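Local coordinates for protein VP2 (Primate bocaparvovirus 1, PDB 7L0Y) that self-assembles in sixty copies into the T=1 icosahedral capsid of the virus, at residues Lys50-Glu55 against Gln64-Thr69; Tyr169-Asn174 against Tyr195-Phe200; Glu173-Asp178 against Gly310-Gly315; Ser316-Pro321 against Asp410-Ser415; Pro395-Lys400 against Asp419-Thr424. All coordinates share one frame; numbering follows the deposited sequence.

Contacts 1, 2 and 3 cluster on one side of the subunit, their centres 23 to 25 Å from that of the chain, whereas contacts 4 and 5 lie within about 10 Å of it. The first four are buried in the assembled capsid; contact 5 is only partly so. Contact 1 is a backbone-bonded hairpin, extended to contact 2 where strand 65-69 pairs with strand 161-169. Contacts 2 and 3 share Glu173 and Asn174 and join loops through rings, a thioether and single hydrogen bonds. The first segment of contact 4 directly follows the second of contact 3, but the contact is mainly apolar. Contact 5, which it touches through Ser415, adds proline-tryptophan packing and a lysine-to-carbonyl hydrogen bond.

Contact 1 of 5, residues Lys50-Glu55 against Gln64-Thr69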
# COMPACT_ATOMS: atom_id res chain seq x y z
N LYS A 50 0.33 -24.88 109.11
CA LYS A 50 0.73 -25.44 110.39
C LYS A 50 1.38 -26.79 110.13
O LYS A 50 1.15 -27.42 109.11
CB LYS A 50 -0.47 -25.62 111.32
CG LYS A 50 -1.20 -24.35 111.63
CD LYS A 50 -2.49 -24.63 112.37
CE LYS A 50 -3.25 -23.35 112.63
NZ LYS A 50 -4.56 -23.61 113.27
N THR A 51 2.21 -27.22 111.07
CA THR A 51 2.70 -28.59 111.09
C THR A 51 2.20 -29.26 112.36
O THR A 51 1.80 -28.58 113.30
CB THR A 51 4.22 -28.66 111.01
OG1 THR A 51 4.79 -27.93 112.11
CG2 THR A 51 4.72 -28.06 109.71
N GLU A 52 2.15 -30.58 112.35
CA GLU A 52 1.72 -31.34 113.52
C GLU A 52 2.56 -32.60 113.59
O GLU A 52 2.79 -33.24 112.56
CB GLU A 52 0.24 -31.71 113.45
CG GLU A 52 -0.71 -30.54 113.47
CD GLU A 52 -0.94 -29.95 112.09
OE1 GLU A 52 -0.37 -30.48 111.12
OE2 GLU A 52 -1.67 -28.94 111.99
N ALA A 53 3.02 -32.93 114.78
CA ALA A 53 3.73 -34.18 115.04
C ALA A 53 3.01 -34.93 116.14
O ALA A 53 2.58 -34.33 117.12
CB ALA A 53 5.19 -33.91 115.42
N ILE A 54 2.87 -36.25 115.95
CA ILE A 54 2.17 -37.07 116.94
C ILE A 54 3.09 -37.42 118.10
O ILE A 54 2.65 -37.49 119.26
CB ILE A 54 1.62 -38.34 116.27
CG1 ILE A 54 0.51 -38.00 115.27
CG2 ILE A 54 1.12 -39.32 117.31
CD1 ILE A 54 0.06 -39.18 114.45
N GLU A 55 4.37 -37.63 117.82
CA GLU A 55 5.36 -38.17 118.75
C GLU A 55 5.04 -39.59 119.18
O GLU A 55 5.46 -40.00 120.27
CB GLU A 55 5.56 -37.28 119.99
CG GLU A 55 6.22 -35.92 119.71
CD GLU A 55 5.22 -34.81 119.41
OE1 GLU A 55 4.01 -35.07 119.41
OE2 GLU A 55 5.67 -33.67 119.17
N GLN A 64 3.35 -39.61 113.06
CA GLN A 64 3.13 -38.88 111.83
C GLN A 64 3.51 -37.43 112.03
O GLN A 64 3.43 -36.89 113.13
CB GLN A 64 1.68 -38.95 111.34
CG GLN A 64 1.27 -40.29 110.78
CD GLN A 64 2.04 -40.64 109.54
OE1 GLN A 64 2.33 -39.78 108.73
NE2 GLN A 64 2.39 -41.91 109.38
N ARG A 65 3.93 -36.81 110.94
CA ARG A 65 4.18 -35.38 110.91
C ARG A 65 3.50 -34.85 109.66
O ARG A 65 3.80 -35.31 108.56
CB ARG A 65 5.66 -35.07 110.88
CG ARG A 65 6.00 -33.63 111.08
CD ARG A 65 7.46 -33.45 110.85
NE ARG A 65 7.92 -32.10 111.11
CZ ARG A 65 8.46 -31.73 112.25
NH1 ARG A 65 8.64 -32.64 113.19
NH2 ARG A 65 8.85 -30.48 112.44
N CYS A 66 2.59 -33.91 109.83
CA CYS A 66 1.87 -33.38 108.69
C CYS A 66 1.90 -31.87 108.75
O CYS A 66 1.91 -31.28 109.82
CB CYS A 66 0.42 -33.85 108.65
SG CYS A 66 -0.50 -33.48 110.16
N VAL A 67 1.93 -31.27 107.58
CA VAL A 67 1.68 -29.85 107.43
C VAL A 67 0.32 -29.68 106.78
O VAL A 67 0.05 -30.24 105.71
CB VAL A 67 2.81 -29.17 106.64
CG1 VAL A 67 3.26 -30.07 105.60
CG2 VAL A 67 2.30 -27.89 106.00
N THR A 68 -0.55 -28.94 107.45
CA THR A 68 -1.88 -28.64 106.96
C THR A 68 -1.89 -27.24 106.37
O THR A 68 -1.18 -26.35 106.83
CB THR A 68 -2.91 -28.76 108.08
OG1 THR A 68 -2.52 -27.92 109.17
CG2 THR A 68 -3.01 -30.18 108.56
N THR A 69 -2.69 -27.06 105.34
CA THR A 69 -2.64 -25.84 104.56
C THR A 69 -3.98 -25.12 104.66
O THR A 69 -4.98 -25.72 105.07
CB THR A 69 -2.32 -26.15 103.10
OG1 THR A 69 -3.43 -26.83 102.51
CG2 THR A 69 -1.12 -27.05 103.01
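Glu52 and Thr68 cross at about a right angle on one face of an antiparallel hairpin formed by strands 50-53 and 65-69. The Glu52 chain bends at its second torsion (chi2 85°), which swings CD back over the partner strand, and OE2 then accepts from Thr68 OG1 at 3.1 Å through its syn lone pair. That hydroxyl also bonds Asn45 ND2. Cys66 lies on this face too, its SG 3.8 Å from Glu52 CB. On the reverse face Thr51 and Val67 form a non-hydrogen-bonded pair and cross obliquely, Thr51 CG2 lying 3.8 Å from Val67 CB; Thr51 OG1 bonds Val493 O of a neighbouring subunit. Toward the turn of the hairpin the side chains of Ile54 and Gln64 lie side by side, pointing the same way, with Ile54 CD1 3.5 Å from Gln64 CB. Between the strands, Lys50 pairs with Thr68 and Glu52 with Cys66 through two backbone bonds each, and Ile54 N reaches Gln64 O at 2.9 Å. The chemistry is thus divided: main-chain bonds set the register, an acid-hydroxyl bond adds a tie on one face, and on the other a small apolar pairing sits beside a hydroxyl committed to the neighbouring subunit.

Contact 2 of 5, residues Tyr169-Asn174 against Tyr195-Phe200; sequences YIPIEN and YQMPFF
Tyr169 meets Phe200 in an offset edge-to-face pair, the Phe200 edge directed at the Tyr169 face, with centroids 5.5 Å apart and planes at 74°. The same tyrosine takes a hydrogen bond on OH from Phe200 N, at 2.6 Å, so ring and hydroxyl together fasten one residue. A second tight patch surrounds Met197. With CG anti to the backbone N (chi1 172°), the Met197 side chain lies beside that of Pro171, CG 3.6 Å from Pro171 CB, and crosses that of Ile172 at about a right angle, SD 3.4 Å from Ile172 CG2. Between the two patches the fit is looser: Pro198 offers little more than CD, 3.5 Å from Pro171 O, and Phe199 meets Tyr169 OH with the CD1-CE1 side of its ring. This looser side does not open to solvent but is taken up by other subunits. The Phe199 ring meets His492 of one neighbour, and Asn467 and Arg469 of another, both within its probable nuclear localization signal, bond Phe199 N and Met197 O. Such an arrangement is typical of parvovirus capsid proteins, in which long loops between beta strands fold on each other and supply much of the surface joining subunits.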
# COMPACT_ATOMS: atom_id res chain seq x y z
N TYR A 169 -0.09 -32.63 103.74
CA TYR A 169 0.87 -33.59 103.24
C TYR A 169 1.89 -33.88 104.32
O TYR A 169 2.06 -33.11 105.27
CB TYR A 169 1.55 -33.08 101.96
CG TYR A 169 2.32 -31.80 102.13
CD1 TYR A 169 3.65 -31.80 102.48
CD2 TYR A 169 1.69 -30.58 101.94
CE1 TYR A 169 4.34 -30.64 102.62
CE2 TYR A 169 2.38 -29.41 102.08
CZ TYR A 169 3.70 -29.44 102.43
OH TYR A 169 4.39 -28.27 102.59
N ILE A 170 2.55 -35.02 104.17
CA ILE A 170 3.55 -35.49 105.12
C ILE A 170 4.91 -35.01 104.62
O ILE A 170 5.36 -35.47 103.56
CB ILE A 170 3.50 -37.02 105.25
CG1 ILE A 170 2.14 -37.43 105.82
CG2 ILE A 170 4.61 -37.51 106.13
CD1 ILE A 170 1.85 -38.90 105.70
N PRO A 171 5.55 -34.06 105.29
CA PRO A 171 6.84 -33.57 104.80
C PRO A 171 7.99 -34.53 105.02
O PRO A 171 8.96 -34.51 104.26
CB PRO A 171 7.02 -32.27 105.59
CG PRO A 171 6.29 -32.51 106.85
CD PRO A 171 5.14 -33.39 106.54
N ILE A 172 7.92 -35.37 106.04
CA ILE A 172 9.03 -36.24 106.38
C ILE A 172 8.46 -37.48 107.04
O ILE A 172 7.36 -37.46 107.58
CB ILE A 172 10.04 -35.53 107.32
CG1 ILE A 172 11.34 -36.32 107.43
CG2 ILE A 172 9.45 -35.39 108.69
CD1 ILE A 172 12.43 -35.55 108.09
N GLU A 173 9.22 -38.57 107.00
CA GLU A 173 8.85 -39.75 107.76
C GLU A 173 9.26 -39.52 109.20
O GLU A 173 10.44 -39.39 109.51
CB GLU A 173 9.52 -40.98 107.16
CG GLU A 173 9.02 -42.30 107.71
CD GLU A 173 9.63 -43.49 106.99
OE1 GLU A 173 10.49 -43.27 106.11
OE2 GLU A 173 9.25 -44.64 107.28
N ASN A 174 8.27 -39.48 110.10
CA ASN A 174 8.49 -38.86 111.40
C ASN A 174 9.31 -39.74 112.31
O ASN A 174 10.10 -39.25 113.12
CB ASN A 174 7.15 -38.51 112.04
CG ASN A 174 7.29 -37.57 113.22
OD1 ASN A 174 8.18 -36.72 113.24
ND2 ASN A 174 6.42 -37.72 114.21
N TYR A 195 16.69 -31.09 108.42
CA TYR A 195 17.19 -29.89 107.77
C TYR A 195 16.74 -29.80 106.32
O TYR A 195 16.50 -28.71 105.80
CB TYR A 195 18.71 -29.83 107.85
CG TYR A 195 19.23 -29.70 109.24
CD1 TYR A 195 18.53 -29.00 110.20
CD2 TYR A 195 20.45 -30.26 109.60
CE1 TYR A 195 19.00 -28.88 111.47
CE2 TYR A 195 20.93 -30.14 110.87
CZ TYR A 195 20.20 -29.45 111.81
OH TYR A 195 20.67 -29.32 113.09
N GLN A 196 16.66 -30.94 105.64
CA GLN A 196 16.25 -30.97 104.25
C GLN A 196 14.79 -31.33 104.07
O GLN A 196 14.35 -31.54 102.93
CB GLN A 196 17.17 -31.90 103.47
CG GLN A 196 17.30 -33.25 104.06
CD GLN A 196 18.36 -34.06 103.38
OE1 GLN A 196 19.16 -33.54 102.61
NE2 GLN A 196 18.42 -35.35 103.69
N MET A 197 14.03 -31.42 105.14
CA MET A 197 12.59 -31.63 105.02
C MET A 197 11.96 -30.49 104.23
O MET A 197 12.10 -29.32 104.62
CB MET A 197 11.95 -31.73 106.40
CG MET A 197 10.45 -31.75 106.35
SD MET A 197 9.69 -32.03 107.96
CE MET A 197 10.08 -30.52 108.80
N PRO A 198 11.26 -30.77 103.15
CA PRO A 198 10.73 -29.71 102.30
C PRO A 198 9.52 -29.03 102.92
O PRO A 198 8.87 -29.54 103.83
CB PRO A 198 10.35 -30.44 101.02
CG PRO A 198 10.03 -31.77 101.47
CD PRO A 198 10.95 -32.09 102.60
N PHE A 199 9.22 -27.87 102.39
CA PHE A 199 8.03 -27.14 102.76
C PHE A 199 7.42 -26.54 101.51
O PHE A 199 8.13 -25.97 100.68
CB PHE A 199 8.34 -26.08 103.81
CG PHE A 199 7.19 -25.20 104.12
CD1 PHE A 199 5.98 -25.74 104.49
CD2 PHE A 199 7.34 -23.84 104.17
CE1 PHE A 199 4.92 -24.94 104.79
CE2 PHE A 199 6.29 -23.03 104.49
CZ PHE A 199 5.08 -23.59 104.80
N PHE A 200 6.12 -26.73 101.35
CA PHE A 200 5.43 -26.35 100.14
C PHE A 200 4.33 -25.36 100.46
O PHE A 200 3.52 -25.58 101.36
CB PHE A 200 4.86 -27.56 99.43
CG PHE A 200 5.89 -28.50 98.94
CD1 PHE A 200 6.51 -28.28 97.72
CD2 PHE A 200 6.27 -29.59 99.69
CE1 PHE A 200 7.46 -29.14 97.27
CE2 PHE A 200 7.23 -30.45 99.24
CZ PHE A 200 7.83 -30.22 98.03

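Contact 3 of 5, residues Glu173-Asp178 against Gly310-Gly315; sequences ENELAD and GAAGFG
Ala312 is the first residue of the loop 310-315 to touch the turn at 173-178: its CB rests 3.6 Å from Glu175 OE2. It belongs to a type II' beta turn running from Ala311 to Phe314, which presents the next residue, Gly313, to Glu175. Here main chain meets side chain, Glu175 CB lying 3.4 Å from Gly313 C; Gly313 has no side chain of its own, and that of Glu175 packs directly on its main chain. Phe314 follows and carries most of the apolar contact. Glu175 CG sits over one face of its ring, 3.5 Å from the centroid and 15° off the normal, a CH-pi contact slightly displaced toward the rim. The Glu175 chain then bends at its second torsion (chi2 68°), carrying CD away from the extended course, and the carboxylate stands at 73° to the ring. Leu176 crosses the same ring at about a right angle; its CD1 lies at the edge in the ring plane and its CD2 is 3.4 Å from Phe314 CD1. Last comes Gly315, whose N donates to Glu173 OE2 at 2.7 Å; the extended Glu173 chain brings OE2 up so that the amide meets it nearly along its C-O axis. The contact sits between helix 189-195, where Leu176 packs on Leu193, and strand 296-300, where Phe314 packs on Cys299; Gly315 leads into strand 316-318, which pairs with that strand.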
# COMPACT_ATOMS: atom_id res chain seq x y z
N GLU A 173 9.22 -38.57 107.00
CA GLU A 173 8.85 -39.75 107.76
C GLU A 173 9.26 -39.52 109.20
O GLU A 173 10.44 -39.39 109.51
CB GLU A 173 9.52 -40.98 107.16
CG GLU A 173 9.02 -42.30 107.71
CD GLU A 173 9.63 -43.49 106.99
OE1 GLU A 173 10.49 -43.27 106.11
OE2 GLU A 173 9.25 -44.64 107.28
N ASN A 174 8.27 -39.48 110.10
CA ASN A 174 8.49 -38.86 111.40
C ASN A 174 9.31 -39.74 112.31
O ASN A 174 10.10 -39.25 113.12
CB ASN A 174 7.15 -38.51 112.04
CG ASN A 174 7.29 -37.57 113.22
OD1 ASN A 174 8.18 -36.72 113.24
ND2 ASN A 174 6.42 -37.72 114.21
N GLU A 175 9.14 -41.06 112.21
CA GLU A 175 9.91 -41.96 113.06
C GLU A 175 11.40 -41.86 112.75
O GLU A 175 12.24 -42.11 113.61
CB GLU A 175 9.41 -43.39 112.87
CG GLU A 175 10.04 -44.41 113.80
CD GLU A 175 9.62 -44.23 115.25
OE1 GLU A 175 8.64 -43.51 115.50
OE2 GLU A 175 10.29 -44.81 116.13
N LEU A 176 11.74 -41.48 111.51
CA LEU A 176 13.14 -41.33 111.16
C LEU A 176 13.76 -40.12 111.84
O LEU A 176 14.99 -40.02 111.95
CB LEU A 176 13.30 -41.23 109.64
CG LEU A 176 13.48 -42.57 108.94
CD1 LEU A 176 14.59 -43.32 109.64
CD2 LEU A 176 12.23 -43.39 108.99
N ALA A 177 12.94 -39.18 112.29
CA ALA A 177 13.42 -38.14 113.20
C ALA A 177 12.76 -38.30 114.56
O ALA A 177 11.61 -37.94 114.79
CB ALA A 177 13.15 -36.77 112.60
N ASP A 178 13.55 -38.83 115.50
CA ASP A 178 13.06 -39.07 116.84
C ASP A 178 13.49 -37.90 117.72
O ASP A 178 13.30 -37.91 118.94
CB ASP A 178 13.57 -40.40 117.38
CG ASP A 178 12.82 -40.87 118.61
OD1 ASP A 178 11.82 -40.22 118.98
OD2 ASP A 178 13.23 -41.88 119.20
N GLY A 310 6.70 -53.30 116.26
CA GLY A 310 5.36 -52.95 115.85
C GLY A 310 5.34 -52.12 114.59
O GLY A 310 4.32 -51.49 114.29
N ALA A 311 6.46 -52.08 113.86
CA ALA A 311 6.75 -51.24 112.71
C ALA A 311 7.00 -49.79 113.12
O ALA A 311 7.49 -49.01 112.30
CB ALA A 311 5.66 -51.27 111.63
N ALA A 312 6.70 -49.41 114.37
CA ALA A 312 6.83 -48.04 114.85
C ALA A 312 6.17 -47.09 113.87
O ALA A 312 5.09 -47.37 113.34
CB ALA A 312 8.31 -47.67 115.05
N GLY A 313 6.83 -45.96 113.60
CA GLY A 313 6.37 -45.09 112.53
C GLY A 313 7.10 -45.36 111.24
O GLY A 313 6.86 -44.70 110.22
N PHE A 314 8.02 -46.33 111.25
CA PHE A 314 8.72 -46.70 110.04
C PHE A 314 7.74 -47.30 109.05
O PHE A 314 7.00 -48.23 109.38
CB PHE A 314 9.84 -47.70 110.32
CG PHE A 314 10.91 -47.18 111.23
CD1 PHE A 314 11.88 -46.32 110.76
CD2 PHE A 314 10.97 -47.59 112.55
CE1 PHE A 314 12.87 -45.85 111.59
CE2 PHE A 314 11.97 -47.13 113.38
CZ PHE A 314 12.92 -46.26 112.90
N GLY A 315 7.73 -46.77 107.85
CA GLY A 315 7.05 -47.42 106.77
C GLY A 315 5.54 -47.40 106.82
O GLY A 315 4.90 -46.95 107.78

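Contact 4 of 5, residues Ser316-Pro321 against Asp410-Ser415; sequences SGFDPP and DPFDGS
Asp413 OD1 is gripped by two donors from Ser415, the backbone N and the hydroxyl OG, each 3.1 Å away. Both arrive from the same face of the carboxylate, the N steeply, 61° out of the plane, the hydroxyl closer to it on the syn side. The bond to Ser415 N makes an Asx turn that overlaps the end of a type I beta turn from Pro411 to Gly414, closed by Gly414 N on Pro411 O at 3.0 Å. The other carboxylate oxygen, OD2, takes a weak hydrogen bond from Trp149 NE1. Within this turn the bond from Phe412 CA to CB points toward segment 316-321, and CG stands anti to the carbonyl carbon (chi1 -69°). The ring enters between several partners. Pro320, preceded by a cis peptide bond, places its O at the ring edge, near the plane and 3.1 Å from Phe412 CD2, while its CG lies 4.0 Å from Phe412 CB. Pro321 O approaches Phe412 CE2 at 3.7 Å. That same CE2 sits at the edge of the Phe318 ring, 3.7 Å from Phe318 CZ; the two planes are 76° apart in an oblique pairing. Nearby charges are engaged elsewhere: Asp319 forms salt bridges with Arg285 and with Arg248 of a neighbouring subunit, and Asp410 with Arg387. The contact itself therefore rests on ring and proline packing, with Pro320 O at the edge of the Phe412 ring, while hydrogen bonds shape the turn and salt bridges tie both segments to their surroundings.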
# COMPACT_ATOMS: atom_id res chain seq x y z
N SER A 316 4.97 -47.90 105.74
CA SER A 316 3.53 -47.96 105.55
C SER A 316 3.15 -49.40 105.26
O SER A 316 3.98 -50.22 104.86
CB SER A 316 3.09 -47.03 104.41
OG SER A 316 1.69 -47.10 104.19
N GLY A 317 1.87 -49.71 105.44
CA GLY A 317 1.38 -51.05 105.24
C GLY A 317 1.06 -51.33 103.79
O GLY A 317 0.57 -50.46 103.07
N PHE A 318 1.34 -52.56 103.36
CA PHE A 318 1.09 -52.98 101.99
C PHE A 318 -0.13 -53.90 102.01
O PHE A 318 -0.06 -55.04 102.46
CB PHE A 318 2.32 -53.68 101.41
CG PHE A 318 2.14 -54.13 100.01
CD1 PHE A 318 2.37 -53.27 98.96
CD2 PHE A 318 1.74 -55.42 99.73
CE1 PHE A 318 2.20 -53.69 97.66
CE2 PHE A 318 1.57 -55.84 98.44
CZ PHE A 318 1.81 -54.97 97.41
N ASP A 319 -1.25 -53.38 101.54
CA ASP A 319 -2.48 -54.15 101.56
C ASP A 319 -3.36 -53.78 100.37
O ASP A 319 -3.42 -52.61 100.00
CB ASP A 319 -3.20 -53.90 102.88
CG ASP A 319 -4.43 -54.75 103.04
OD1 ASP A 319 -4.29 -55.98 103.18
OD2 ASP A 319 -5.54 -54.18 103.05
N PRO A 320 -4.06 -54.75 99.78
CA PRO A 320 -3.99 -56.19 100.04
C PRO A 320 -2.73 -56.84 99.48
O PRO A 320 -2.29 -56.49 98.40
CB PRO A 320 -5.24 -56.74 99.35
CG PRO A 320 -5.47 -55.79 98.24
CD PRO A 320 -5.05 -54.44 98.73
N PRO A 321 -2.15 -57.75 100.23
CA PRO A 321 -0.91 -58.41 99.79
C PRO A 321 -1.11 -59.46 98.71
O PRO A 321 -0.19 -59.74 97.94
CB PRO A 321 -0.40 -59.05 101.08
CG PRO A 321 -1.63 -59.35 101.84
CD PRO A 321 -2.62 -58.28 101.52
N ASP A 410 0.69 -52.86 88.68
CA ASP A 410 -0.65 -53.42 88.76
C ASP A 410 -1.13 -53.29 90.19
O ASP A 410 -1.15 -54.28 90.93
CB ASP A 410 -0.66 -54.88 88.28
CG ASP A 410 -2.03 -55.51 88.34
OD1 ASP A 410 -2.92 -55.07 87.60
OD2 ASP A 410 -2.20 -56.47 89.12
N PRO A 411 -1.49 -52.09 90.63
CA PRO A 411 -1.95 -51.91 92.01
C PRO A 411 -3.05 -52.89 92.37
O PRO A 411 -4.00 -53.10 91.62
CB PRO A 411 -2.46 -50.47 92.01
CG PRO A 411 -1.63 -49.80 90.99
CD PRO A 411 -1.38 -50.81 89.92
N PHE A 412 -2.90 -53.51 93.54
CA PHE A 412 -3.78 -54.62 93.89
C PHE A 412 -5.17 -54.16 94.27
O PHE A 412 -6.11 -54.96 94.25
CB PHE A 412 -3.15 -55.43 95.02
CG PHE A 412 -1.94 -56.18 94.60
CD1 PHE A 412 -1.70 -56.43 93.26
CD2 PHE A 412 -1.04 -56.64 95.53
CE1 PHE A 412 -0.60 -57.12 92.86
CE2 PHE A 412 0.08 -57.33 95.14
CZ PHE A 412 0.30 -57.57 93.80
N ASP A 413 -5.33 -52.89 94.62
CA ASP A 413 -6.68 -52.38 94.85
C ASP A 413 -7.45 -52.26 93.55
O ASP A 413 -8.69 -52.20 93.57
CB ASP A 413 -6.62 -51.03 95.57
CG ASP A 413 -5.90 -49.98 94.77
OD1 ASP A 413 -5.29 -50.32 93.74
OD2 ASP A 413 -5.95 -48.81 95.17
N GLY A 414 -6.76 -52.23 92.42
CA GLY A 414 -7.38 -52.14 91.12
C GLY A 414 -7.29 -50.80 90.44
O GLY A 414 -7.76 -50.66 89.31
N SER A 415 -6.70 -49.80 91.08
CA SER A 415 -6.60 -48.49 90.47
C SER A 415 -5.48 -48.47 89.44
O SER A 415 -4.48 -49.17 89.57
CB SER A 415 -6.37 -47.41 91.52
OG SER A 415 -5.13 -47.60 92.17

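Contact 5 of 5, residues Pro395-Lys400 against Asp419-Thr424; sequences PIWCKK and DHPPGT
A pair of consecutive prolines, in the loop joining strand 416-418 to strand 424-429, lies over a tryptophan of strand 397-399, itself the parallel partner of 416-418. Pro421 and Pro422 divide the indole of Trp397 between them. Pro421 CB stands over the five-membered ring, 3.8 Å from its centroid and 26° off the normal; Pro422 CD sits over the six-membered ring, also 3.8 Å from its centroid but only 8° off. Pro422 meets the indole tip to tip, its CG 3.8 Å from Trp397 CH2, and it also packs on Phe220 and Phe222 of strand 215-232. Lys399 crosses Pro421 at about a right angle, laying CG 3.8 Å from Pro421 CD. Its chain is extended until the last torsion, where a bend (chi4 61°) sets NZ beside Asp419 O for a 2.9 Å hydrogen bond, the ammonium tilted somewhat from the carbonyl plane. Lys400 runs past the start of the loop, its CD 3.5 Å from Asp419 N, while its NZ stays 5.0 Å from Asp419 OD2, opposite charges that are near without touching. The apolar middle is thus bounded toward Asp419 by lysine chains and a more exposed, polar end. Prolines laid over an indole face with C-H groups toward the rings are a common form of CH-pi packing, here joining an inter-strand loop of the capsid protein to strand 397-399.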
# COMPACT_ATOMS: atom_id res chain seq x y z
N PRO A 395 -11.48 -46.52 93.26
CA PRO A 395 -10.73 -45.42 92.66
C PRO A 395 -10.32 -45.75 91.24
O PRO A 395 -10.08 -46.90 90.89
CB PRO A 395 -9.50 -45.31 93.56
CG PRO A 395 -9.94 -45.88 94.84
CD PRO A 395 -10.88 -46.98 94.52
N ILE A 396 -10.24 -44.71 90.42
CA ILE A 396 -9.88 -44.91 89.02
C ILE A 396 -8.37 -45.04 88.86
O ILE A 396 -7.87 -46.08 88.42
CB ILE A 396 -10.44 -43.76 88.16
CG1 ILE A 396 -11.95 -43.71 88.28
CG2 ILE A 396 -10.06 -43.97 86.72
CD1 ILE A 396 -12.56 -42.51 87.64
N TRP A 397 -7.64 -44.00 89.22
CA TRP A 397 -6.20 -43.95 89.00
C TRP A 397 -5.46 -43.85 90.32
O TRP A 397 -6.02 -43.49 91.35
CB TRP A 397 -5.80 -42.77 88.12
CG TRP A 397 -6.20 -41.46 88.70
CD1 TRP A 397 -5.53 -40.75 89.65
CD2 TRP A 397 -7.34 -40.68 88.36
NE1 TRP A 397 -6.19 -39.59 89.93
CE2 TRP A 397 -7.31 -39.52 89.15
CE3 TRP A 397 -8.39 -40.86 87.46
CZ2 TRP A 397 -8.29 -38.55 89.07
CZ3 TRP A 397 -9.36 -39.89 87.39
CH2 TRP A 397 -9.31 -38.75 88.19
N CYS A 398 -4.19 -44.20 90.27
CA CYS A 398 -3.20 -43.75 91.23
C CYS A 398 -2.04 -43.16 90.43
O CYS A 398 -1.84 -43.51 89.27
CB CYS A 398 -2.70 -44.86 92.14
SG CYS A 398 -1.55 -44.29 93.43
N LYS A 399 -1.30 -42.26 91.05
CA LYS A 399 -0.14 -41.71 90.38
C LYS A 399 1.06 -42.63 90.56
O LYS A 399 1.34 -43.10 91.66
CB LYS A 399 0.18 -40.32 90.92
CG LYS A 399 1.32 -39.65 90.19
CD LYS A 399 1.59 -38.28 90.74
CE LYS A 399 2.84 -37.71 90.11
NZ LYS A 399 2.69 -37.58 88.63
N LYS A 400 1.76 -42.89 89.46
CA LYS A 400 3.01 -43.64 89.51
C LYS A 400 4.05 -42.82 90.25
O LYS A 400 4.28 -41.66 89.90
CB LYS A 400 3.52 -43.95 88.12
CG LYS A 400 2.63 -44.81 87.29
CD LYS A 400 3.13 -44.87 85.85
CE LYS A 400 2.20 -45.70 84.99
NZ LYS A 400 2.61 -45.73 83.57
N ASP A 419 1.26 -42.13 84.88
CA ASP A 419 2.40 -41.24 85.01
C ASP A 419 1.96 -39.81 85.32
O ASP A 419 2.54 -39.16 86.19
CB ASP A 419 3.24 -41.30 83.73
CG ASP A 419 2.42 -41.03 82.49
OD1 ASP A 419 1.25 -40.60 82.62
OD2 ASP A 419 2.93 -41.27 81.38
N HIS A 420 0.94 -39.33 84.63
CA HIS A 420 0.38 -38.00 84.87
C HIS A 420 -1.14 -38.11 84.93
O HIS A 420 -1.82 -37.91 83.92
CB HIS A 420 0.82 -37.01 83.80
CG HIS A 420 2.30 -36.83 83.74
ND1 HIS A 420 3.02 -36.19 84.73
CD2 HIS A 420 3.21 -37.23 82.82
CE1 HIS A 420 4.30 -36.20 84.42
NE2 HIS A 420 4.44 -36.83 83.27
N PRO A 421 -1.69 -38.43 86.09
CA PRO A 421 -3.13 -38.38 86.26
C PRO A 421 -3.62 -36.95 86.18
O PRO A 421 -2.81 -36.01 86.19
CB PRO A 421 -3.33 -38.97 87.66
CG PRO A 421 -2.07 -38.69 88.36
CD PRO A 421 -0.99 -38.79 87.33
N PRO A 422 -4.92 -36.73 86.06
CA PRO A 422 -5.45 -35.36 86.05
C PRO A 422 -4.93 -34.56 87.23
O PRO A 422 -4.84 -35.08 88.35
CB PRO A 422 -6.96 -35.57 86.14
CG PRO A 422 -7.18 -36.90 85.61
CD PRO A 422 -6.01 -37.72 85.98
N GLY A 423 -4.57 -33.31 87.00
CA GLY A 423 -4.03 -32.50 88.08
C GLY A 423 -5.10 -32.18 89.11
O GLY A 423 -6.28 -32.05 88.79
N THR A 424 -4.67 -32.05 90.36
CA THR A 424 -5.58 -31.65 91.42
C THR A 424 -5.90 -30.17 91.30
O THR A 424 -5.01 -29.34 91.12
CB THR A 424 -4.96 -31.93 92.78
OG1 THR A 424 -4.79 -33.35 92.94
CG2 THR A 424 -5.85 -31.42 93.88